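Envelope protein (PDB 7DDA) forms part of the viral envelope, this C-terminal domain probably binding sulfated glycans such as heparin through its sulfate sites. Local coordinates at residues K106-E118 against N136-F150. Numbering follows the deposited sequence.
Sequences KAGYTCLCRIFAE and NRDEIDENEEGKYGF. With SO4 (sulfate ion), chain B.
Water 1 is gripped by four groups from both segments: Cys113 N and Arg114 NH1 give it hydrogens, and Asn136 O and Asp138 O lie 2.9 and 2.7 Å from its oxygen. It stands at the edge of the Arg114 guanidinium, in plane, and links Cys113 and Arg114 to the carbonyls of Asn136 and Asp138. Arg114 suits this place because its long chain, bent at chi2 (-69°), folds back over the backbone: NH1 bonds the carbonyl O of the preceding residue, Cys113, at 2.7 Å, NH2 makes a weak bond to Arg137 O, and one guanidinium face lies against Arg137 CB. These neighbouring arginines probably tolerate each other because Glu48 and Glu120 of a second subunit form salt bridges with Arg114 and Arg137, respectively.

Two residues before Cys113, Cys111 forms a single antiparallel hydrogen-bonded pair with Ile140: Ile140 N reaches Cys111 O at 2.8 Å, and Cys111 N bonds Ile140 O in return. Cys111 is also disulfide-bonded to Cys169, which ties strand 110-120 to its neighbour 160-170.

The domain is a beta sandwich, and strands 110-118 and 145-150 belong to different sheets, running nearly parallel (8°) with axes 9.1 Å apart. Ile115, Ala117 and the rings of Tyr148 and Phe150 fill that gap. Ile115 lays CG2 over one face of the Tyr148 ring, a CH-pi contact 4.1 Å from the centroid, while its CD1 meets Phe150 CZ; Ala117, small enough to admit the ring, touches Phe150 CE1 with CB. A tyrosine serves at 148 because its ring packs in the core, its sulfur-aromatic neighbour being Cys113 SG, while the buried hydroxyl donates to Asn136 O on a lone pair at 2.8 Å. Asn136 in turn closes an Asx turn through OD1 and Asp138 N. Lys147 N donates to O3 of a sulfate, probably from the crystallisation liquor, whose very short approach to Asn136 ND2 is doubtful.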
ATOM      1  N   LYS A 106       3.526  23.972   5.354  1.00 38.37           N
ATOM      2  CA  LYS A 106       3.411  24.033   6.807  1.00 36.94           C
ATOM      3  C   LYS A 106       4.437  25.016   7.351  1.00 35.64           C
ATOM      4  O   LYS A 106       5.643  24.729   7.348  1.00 35.93           O
ATOM      5  CB  LYS A 106       3.622  22.657   7.427  1.00 38.08           C
ATOM      6  CG  LYS A 106       2.407  21.805   7.453  1.00 38.59           C
ATOM      7  CD  LYS A 106       2.668  20.552   8.249  1.00 41.47           C
ATOM      8  CE  LYS A 106       2.442  20.813   9.724  1.00 42.54           C
ATOM      9  NZ  LYS A 106       1.102  21.415   9.948  1.00 47.63           N
ATOM     10  N   ALA A 107       3.967  26.160   7.839  1.00 37.08           N
ATOM     11  CA  ALA A 107       4.880  27.130   8.427  1.00 39.56           C
ATOM     12  C   ALA A 107       5.620  26.501   9.602  1.00 33.07           C
ATOM     13  O   ALA A 107       5.006  25.903  10.489  1.00 35.69           O
ATOM     14  CB  ALA A 107       4.117  28.374   8.865  1.00 36.72           C
ATOM     15  N   GLY A 108       6.947  26.594   9.574  1.00 33.99           N
ATOM     16  CA  GLY A 108       7.791  26.041  10.604  1.00 29.60           C
ATOM     17  C   GLY A 108       8.355  24.665  10.313  1.00 38.19           C
ATOM     18  O   GLY A 108       9.386  24.300  10.895  1.00 41.43           O
ATOM     19  N   TYR A 109       7.731  23.892   9.423  1.00 37.26           N
ATOM     20  CA  TYR A 109       8.028  22.468   9.313  1.00 37.70           C
ATOM     21  C   TYR A 109       8.962  22.137   8.154  1.00 34.61           C
ATOM     22  O   TYR A 109       8.909  22.754   7.087  1.00 30.49           O
ATOM     23  CB  TYR A 109       6.744  21.660   9.167  1.00 37.68           C
ATOM     24  CG  TYR A 109       5.969  21.514  10.456  1.00 43.17           C
ATOM     25  CD1 TYR A 109       5.138  22.531  10.916  1.00 37.96           C
ATOM     26  CD2 TYR A 109       6.071  20.351  11.218  1.00 45.45           C
ATOM     27  CE1 TYR A 109       4.425  22.386  12.100  1.00 44.06           C
ATOM     28  CE2 TYR A 109       5.360  20.198  12.395  1.00 47.34           C
ATOM     29  CZ  TYR A 109       4.541  21.215  12.832  1.00 45.92           C
ATOM     30  OH  TYR A 109       3.843  21.049  14.002  1.00 43.85           O
ATOM     31  N   THR A 110       9.825  21.159   8.395  1.00 33.27           N
ATOM     32  CA  THR A 110      10.588  20.461   7.375  1.00 35.05           C
ATOM     33  C   THR A 110       9.963  19.083   7.207  1.00 38.88           C
ATOM     34  O   THR A 110       9.460  18.510   8.180  1.00 35.87           O
ATOM     35  CB  THR A 110      12.059  20.345   7.790  1.00 37.51           C
ATOM     36  OG1 THR A 110      12.568  21.656   8.063  1.00 40.34           O
ATOM     37  CG2 THR A 110      12.908  19.689   6.693  1.00 32.99           C
ATOM     38  N   CYS A 111       9.962  18.554   5.978  1.00 32.84           N
ATOM     39  CA  CYS A 111       9.256  17.308   5.716  1.00 30.26           C
ATOM     40  C   CYS A 111      10.102  16.328   4.919  1.00 30.12           C
ATOM     41  O   CYS A 111      10.954  16.710   4.111  1.00 28.69           O
ATOM     42  CB  CYS A 111       7.941  17.535   4.971  1.00 26.12           C
ATOM     43  SG  CYS A 111       6.698  18.470   5.882  1.00 34.45           S
ATOM     44  N   LEU A 112       9.843  15.050   5.172  1.00 30.51           N
ATOM     45  CA  LEU A 112      10.221  13.963   4.288  1.00 28.36           C
ATOM     46  C   LEU A 112       8.966  13.395   3.623  1.00 28.19           C
ATOM     47  O   LEU A 112       7.859  13.464   4.175  1.00 25.66           O
ATOM     48  CB  LEU A 112      10.968  12.877   5.057  1.00 27.48           C
ATOM     49  CG  LEU A 112      12.395  13.196   5.501  1.00 29.73           C
ATOM     50  CD1 LEU A 112      12.905  12.060   6.355  1.00 26.27           C
ATOM     51  CD2 LEU A 112      13.342  13.429   4.314  1.00 23.95           C
ATOM     52  N   CYS A 113       9.148  12.844   2.423  1.00 24.14           N
ATOM     53  CA  CYS A 113       8.051  12.265   1.658  1.00 21.00           C
ATOM     54  C   CYS A 113       8.503  10.948   1.048  1.00 26.90           C
ATOM     55  O   CYS A 113       9.512  10.907   0.337  1.00 27.20           O
ATOM     56  CB  CYS A 113       7.589  13.219   0.554  1.00 21.24           C
ATOM     57  SG  CYS A 113       6.026  12.761  -0.211  1.00 24.38           S
ATOM     58  N   ARG A 114       7.754   9.876   1.308  1.00 24.60           N
ATOM     59  CA  ARG A 114       7.927   8.613   0.601  1.00 24.11           C
ATOM     60  C   ARG A 114       6.623   8.268  -0.110  1.00 23.89           C
ATOM     61  O   ARG A 114       5.540   8.658   0.341  1.00 21.82           O
ATOM     62  CB  ARG A 114       8.335   7.483   1.551  1.00 22.25           C
ATOM     63  CG  ARG A 114       9.640   7.723   2.286  1.00 22.05           C
ATOM     64  CD  ARG A 114      10.798   7.669   1.332  1.00 23.47           C
ATOM     65  NE  ARG A 114      12.064   8.045   1.961  1.00 29.74           N
ATOM     66  CZ  ARG A 114      12.472   9.304   2.140  1.00 29.18           C
ATOM     67  NH1 ARG A 114      11.698  10.322   1.763  1.00 23.29           N
ATOM     68  NH2 ARG A 114      13.651   9.546   2.705  1.00 20.85           N
ATOM     69  N   ILE A 115       6.726   7.533  -1.229  1.00 21.20           N
ATOM     70  CA  ILE A 115       5.583   7.330  -2.109  1.00 19.77           C
ATOM     71  C   ILE A 115       5.367   5.861  -2.451  1.00 21.83           C
ATOM     72  O   ILE A 115       6.282   5.031  -2.441  1.00 19.70           O
ATOM     73  CB  ILE A 115       5.700   8.114  -3.429  1.00 22.87           C
ATOM     74  CG1 ILE A 115       6.815   7.503  -4.259  1.00 19.98           C
ATOM     75  CG2 ILE A 115       5.859   9.624  -3.188  1.00 19.75           C
ATOM     76  CD1 ILE A 115       6.899   8.025  -5.624  1.00 30.52           C
ATOM     77  N   PHE A 116       4.118   5.571  -2.789  1.00 20.10           N
ATOM     78  CA  PHE A 116       3.697   4.331  -3.404  1.00 16.44           C
ATOM     79  C   PHE A 116       2.636   4.686  -4.444  1.00 17.97           C
ATOM     80  O   PHE A 116       1.812   5.582  -4.222  1.00 18.45           O
ATOM     81  CB  PHE A 116       3.144   3.357  -2.352  1.00 18.30           C
ATOM     82  CG  PHE A 116       2.498   2.138  -2.949  1.00 20.00           C
ATOM     83  CD1 PHE A 116       3.248   1.233  -3.682  1.00 17.81           C
ATOM     84  CD2 PHE A 116       1.126   1.939  -2.841  1.00 17.61           C
ATOM     85  CE1 PHE A 116       2.653   0.124  -4.259  1.00 20.55           C
ATOM     86  CE2 PHE A 116       0.527   0.829  -3.411  1.00 19.20           C
ATOM     87  CZ  PHE A 116       1.293  -0.084  -4.121  1.00 16.60           C
ATOM     88  N   ALA A 117       2.655   3.996  -5.578  1.00 16.05           N
ATOM     89  CA  ALA A 117       1.690   4.272  -6.635  1.00 18.10           C
ATOM     90  C   ALA A 117       1.238   2.970  -7.287  1.00 19.37           C
ATOM     91  O   ALA A 117       1.999   2.001  -7.364  1.00 20.72           O
ATOM     92  CB  ALA A 117       2.274   5.214  -7.690  1.00 17.66           C
ATOM     93  N   GLU A 118      -0.007   2.962  -7.757  1.00 17.50           N
ATOM     94  CA  GLU A 118      -0.608   1.774  -8.354  1.00 20.33           C
ATOM     95  C   GLU A 118      -1.698   2.187  -9.337  1.00 21.23           C
ATOM     96  O   GLU A 118      -2.375   3.201  -9.148  1.00 22.06           O
ATOM     97  CB  GLU A 118      -1.116   0.811  -7.259  1.00 17.68           C
ATOM     98  CG  GLU A 118      -2.084   1.378  -6.173  1.00 22.19           C
ATOM     99  CD  GLU A 118      -3.575   1.214  -6.423  1.00 21.87           C
ATOM    100  OE1 GLU A 118      -3.947   0.396  -7.270  1.00 26.87           O
ATOM    101  OE2 GLU A 118      -4.379   1.824  -5.679  1.00 21.32           O
ATOM    102  N   ASN A 136      11.987  12.781  -4.863  1.00 25.14           N
ATOM    103  CA  ASN A 136      12.740  13.556  -3.879  1.00 21.81           C
ATOM    104  C   ASN A 136      12.733  12.834  -2.532  1.00 23.06           C
ATOM    105  O   ASN A 136      11.713  12.790  -1.834  1.00 23.42           O
ATOM    106  CB  ASN A 136      12.159  14.963  -3.762  1.00 19.65           C
ATOM    107  CG  ASN A 136      12.990  15.859  -2.864  1.00 24.98           C
ATOM    108  OD1 ASN A 136      13.848  15.388  -2.120  1.00 26.96           O
ATOM    109  ND2 ASN A 136      12.761  17.162  -2.953  1.00 23.92           N
ATOM    110  N   ARG A 137      13.883  12.303  -2.151  1.00 24.04           N
ATOM    111  CA  ARG A 137      14.045  11.607  -0.882  1.00 27.68           C
ATOM    112  C   ARG A 137      14.575  12.505   0.222  1.00 26.76           C
ATOM    113  O   ARG A 137      14.728  12.045   1.358  1.00 29.61           O
ATOM    114  CB  ARG A 137      14.990  10.412  -1.063  1.00 25.08           C
ATOM    115  CG  ARG A 137      14.400   9.372  -1.956  1.00 26.90           C
ATOM    116  CD  ARG A 137      15.427   8.527  -2.641  1.00 28.08           C
ATOM    117  NE  ARG A 137      14.769   7.476  -3.422  1.00 38.96           N
ATOM    118  CZ  ARG A 137      14.007   6.504  -2.918  1.00 36.12           C
ATOM    119  NH1 ARG A 137      13.824   6.374  -1.603  1.00 35.13           N
ATOM    120  NH2 ARG A 137      13.446   5.634  -3.744  1.00 37.35           N
ATOM    121  N   ASP A 138      14.863  13.763  -0.078  1.00 25.48           N
ATOM    122  CA  ASP A 138      15.543  14.633   0.863  1.00 26.33           C
ATOM    123  C   ASP A 138      14.546  15.417   1.694  1.00 26.90           C
ATOM    124  O   ASP A 138      13.329  15.272   1.571  1.00 27.82           O
ATOM    125  CB  ASP A 138      16.479  15.587   0.132  1.00 23.05           C
ATOM    126  CG  ASP A 138      17.403  14.865  -0.805  1.00 28.98           C
ATOM    127  OD1 ASP A 138      18.015  13.860  -0.368  1.00 26.41           O
ATOM    128  OD2 ASP A 138      17.503  15.293  -1.977  1.00 31.52           O
ATOM    129  N   GLU A 139      15.080  16.264   2.560  1.00 29.43           N
ATOM    130  CA  GLU A 139      14.240  17.172   3.312  1.00 29.71           C
ATOM    131  C   GLU A 139      13.580  18.172   2.369  1.00 25.63           C
ATOM    132  O   GLU A 139      14.116  18.508   1.311  1.00 26.44           O
ATOM    133  CB  GLU A 139      15.074  17.880   4.370  1.00 32.22           C
ATOM    134  CG  GLU A 139      15.627  16.920   5.394  1.00 37.41           C
ATOM    135  CD  GLU A 139      16.247  17.626   6.574  1.00 38.30           C
ATOM    136  OE1 GLU A 139      16.839  16.937   7.441  1.00 40.98           O
ATOM    137  OE2 GLU A 139      16.133  18.868   6.630  1.00 37.17           O
ATOM    138  N   ILE A 140      12.387  18.616   2.740  1.00 25.49           N
ATOM    139  CA  ILE A 140      11.604  19.538   1.933  1.00 26.45           C
ATOM    140  C   ILE A 140      11.192  20.663   2.859  1.00 31.59           C
ATOM    141  O   ILE A 140      10.331  20.473   3.728  1.00 33.73           O
ATOM    142  CB  ILE A 140      10.372  18.878   1.290  1.00 25.69           C
ATOM    143  CG1 ILE A 140      10.777  17.751   0.330  1.00 22.89           C
ATOM    144  CG2 ILE A 140       9.556  19.899   0.521  1.00 21.36           C
ATOM    145  CD1 ILE A 140       9.596  16.881  -0.110  1.00 20.13           C
ATOM    146  N   ASP A 141      11.806  21.827   2.686  1.00 31.83           N
ATOM    147  CA  ASP A 141      11.546  22.959   3.556  1.00 30.31           C
ATOM    148  C   ASP A 141      10.198  23.576   3.230  1.00 26.55           C
ATOM    149  O   ASP A 141       9.503  23.161   2.305  1.00 27.57           O
ATOM    150  CB  ASP A 141      12.663  23.982   3.428  1.00 33.70           C
ATOM    151  CG  ASP A 141      13.950  23.477   3.983  1.00 35.86           C
ATOM    152  OD1 ASP A 141      13.890  22.820   5.047  1.00 41.09           O
ATOM    153  OD2 ASP A 141      15.006  23.720   3.356  1.00 40.79           O
ATOM    154  N   GLU A 142       9.815  24.583   4.009  1.00 32.86           N
ATOM    155  CA  GLU A 142       8.547  25.251   3.761  1.00 30.96           C
ATOM    156  C   GLU A 142       8.585  25.956   2.414  1.00 30.62           C
ATOM    157  O   GLU A 142       9.560  26.638   2.079  1.00 29.56           O
ATOM    158  CB  GLU A 142       8.238  26.239   4.875  1.00 31.00           C
ATOM    159  CG  GLU A 142       6.868  26.864   4.742  1.00 36.41           C
ATOM    160  CD  GLU A 142       6.670  28.056   5.663  1.00 42.83           C
ATOM    161  OE1 GLU A 142       7.523  28.266   6.566  1.00 41.43           O
ATOM    162  OE2 GLU A 142       5.662  28.777   5.467  1.00 40.30           O
ATOM    163  N   ASN A 143       7.529  25.751   1.630  1.00 27.40           N
ATOM    164  CA  ASN A 143       7.334  26.245   0.270  1.00 28.56           C
ATOM    165  C   ASN A 143       8.297  25.617  -0.728  1.00 24.37           C
ATOM    166  O   ASN A 143       8.286  25.991  -1.910  1.00 21.84           O
ATOM    167  CB  ASN A 143       7.410  27.772   0.200  1.00 24.87           C
ATOM    168  CG  ASN A 143       6.174  28.415   0.785  1.00 33.25           C
ATOM    169  OD1 ASN A 143       5.047  28.009   0.464  1.00 33.94           O
ATOM    170  ND2 ASN A 143       6.365  29.387   1.672  1.00 26.52           N
ATOM    171  N   GLU A 144       9.112  24.662  -0.308  1.00 20.81           N
ATOM    172  CA  GLU A 144       9.850  23.860  -1.262  1.00 21.91           C
ATOM    173  C   GLU A 144       8.983  22.689  -1.743  1.00 23.31           C
ATOM    174  O   GLU A 144       8.076  22.237  -1.045  1.00 23.68           O
ATOM    175  CB  GLU A 144      11.142  23.371  -0.628  1.00 20.61           C
ATOM    176  CG  GLU A 144      11.967  22.552  -1.564  1.00 26.48           C
ATOM    177  CD  GLU A 144      13.220  22.051  -0.918  1.00 33.02           C
ATOM    178  OE1 GLU A 144      13.416  22.356   0.290  1.00 31.93           O
ATOM    179  OE2 GLU A 144      13.989  21.353  -1.625  1.00 27.64           O
ATOM    180  N   GLU A 145       9.227  22.238  -2.971  1.00 23.06           N
ATOM    181  CA  GLU A 145       8.471  21.139  -3.556  1.00 21.78           C
ATOM    182  C   GLU A 145       9.335  19.891  -3.670  1.00 21.49           C
ATOM    183  O   GLU A 145      10.558  19.968  -3.848  1.00 19.00           O
ATOM    184  CB  GLU A 145       7.931  21.488  -4.950  1.00 19.74           C
ATOM    185  CG  GLU A 145       9.018  21.515  -6.017  1.00 19.66           C
ATOM    186  CD  GLU A 145       8.506  21.806  -7.430  1.00 22.96           C
ATOM    187  OE1 GLU A 145       7.267  21.861  -7.641  1.00 21.27           O
ATOM    188  OE2 GLU A 145       9.368  21.995  -8.328  1.00 21.40           O
ATOM    189  N   GLY A 146       8.674  18.742  -3.543  1.00 20.75           N
ATOM    190  CA  GLY A 146       9.212  17.466  -3.990  1.00 15.85           C
ATOM    191  C   GLY A 146       8.517  17.041  -5.276  1.00 16.65           C
ATOM    192  O   GLY A 146       7.294  17.160  -5.402  1.00 16.69           O
ATOM    193  N   LYS A 147       9.303  16.557  -6.230  1.00 15.71           N
ATOM    194  CA  LYS A 147       8.785  16.121  -7.522  1.00 16.33           C
ATOM    195  C   LYS A 147       8.815  14.599  -7.608  1.00 18.60           C
ATOM    196  O   LYS A 147       9.842  13.977  -7.308  1.00 18.16           O
ATOM    197  CB  LYS A 147       9.585  16.736  -8.674  1.00 13.72           C
ATOM    198  CG  LYS A 147       9.537  18.257  -8.675  1.00 16.42           C
ATOM    199  CD  LYS A 147      10.011  18.879  -9.988  1.00 18.56           C
ATOM    200  CE  LYS A 147      11.439  18.488 -10.336  1.00 13.99           C
ATOM    201  NZ  LYS A 147      12.450  18.955  -9.374  1.00 13.69           N
ATOM    202  N   TYR A 148       7.700  14.011  -8.054  1.00 18.17           N
ATOM    203  CA  TYR A 148       7.537  12.561  -8.124  1.00 16.07           C
ATOM    204  C   TYR A 148       7.035  12.176  -9.508  1.00 18.01           C
ATOM    205  O   TYR A 148       5.942  12.580  -9.913  1.00 21.12           O
ATOM    206  CB  TYR A 148       6.599  12.098  -7.006  1.00 15.85           C
ATOM    207  CG  TYR A 148       7.219  12.518  -5.684  1.00 19.13           C
ATOM    208  CD1 TYR A 148       8.299  11.815  -5.154  1.00 20.24           C
ATOM    209  CD2 TYR A 148       6.803  13.666  -5.026  1.00 18.56           C
ATOM    210  CE1 TYR A 148       8.919  12.217  -3.996  1.00 20.05           C
ATOM    211  CE2 TYR A 148       7.426  14.080  -3.849  1.00 19.78           C
ATOM    212  CZ  TYR A 148       8.479  13.351  -3.348  1.00 20.43           C
ATOM    213  OH  TYR A 148       9.095  13.741  -2.185  1.00 25.87           O
ATOM    214  N   GLY A 149       7.844  11.419 -10.242  1.00 17.05           N
ATOM    215  CA  GLY A 149       7.562  11.090 -11.631  1.00 17.78           C
ATOM    216  C   GLY A 149       7.338   9.599 -11.831  1.00 19.13           C
ATOM    217  O   GLY A 149       8.057   8.771 -11.268  1.00 18.73           O
ATOM    218  N   PHE A 150       6.352   9.272 -12.657  1.00 18.16           N
ATOM    219  CA  PHE A 150       5.979   7.887 -12.879  1.00 16.88           C
ATOM    220  C   PHE A 150       5.971   7.594 -14.369  1.00 20.06           C
ATOM    221  O   PHE A 150       5.425   8.375 -15.155  1.00 22.42           O
ATOM    222  CB  PHE A 150       4.630   7.615 -12.236  1.00 15.49           C
ATOM    223  CG  PHE A 150       4.598   7.973 -10.781  1.00 18.42           C
ATOM    224  CD1 PHE A 150       5.095   7.092  -9.825  1.00 16.50           C
ATOM    225  CD2 PHE A 150       4.133   9.214 -10.368  1.00 15.88           C
ATOM    226  CE1 PHE A 150       5.089   7.425  -8.483  1.00 15.00           C
ATOM    227  CE2 PHE A 150       4.125   9.560  -9.020  1.00 16.65           C
ATOM    228  CZ  PHE A 150       4.598   8.663  -8.078  1.00 17.60           C
TER
HETATM  229  S   SO4 B 301      12.532  17.453  -6.407  0.52 10.77           S
HETATM  230  O1  SO4 B 301      13.927  17.097  -6.126  0.52 24.49           O
HETATM  231  O2  SO4 B 301      11.872  17.824  -5.187  0.52 17.01           O
HETATM  232  O3  SO4 B 301      11.915  16.248  -6.937  0.52 24.41           O
HETATM  233  O4  SO4 B 301      12.480  18.503  -7.389  0.52 11.60           O
HETATM  234  O   HOH W   1      11.597  13.216   0.998  1.00 27.86           O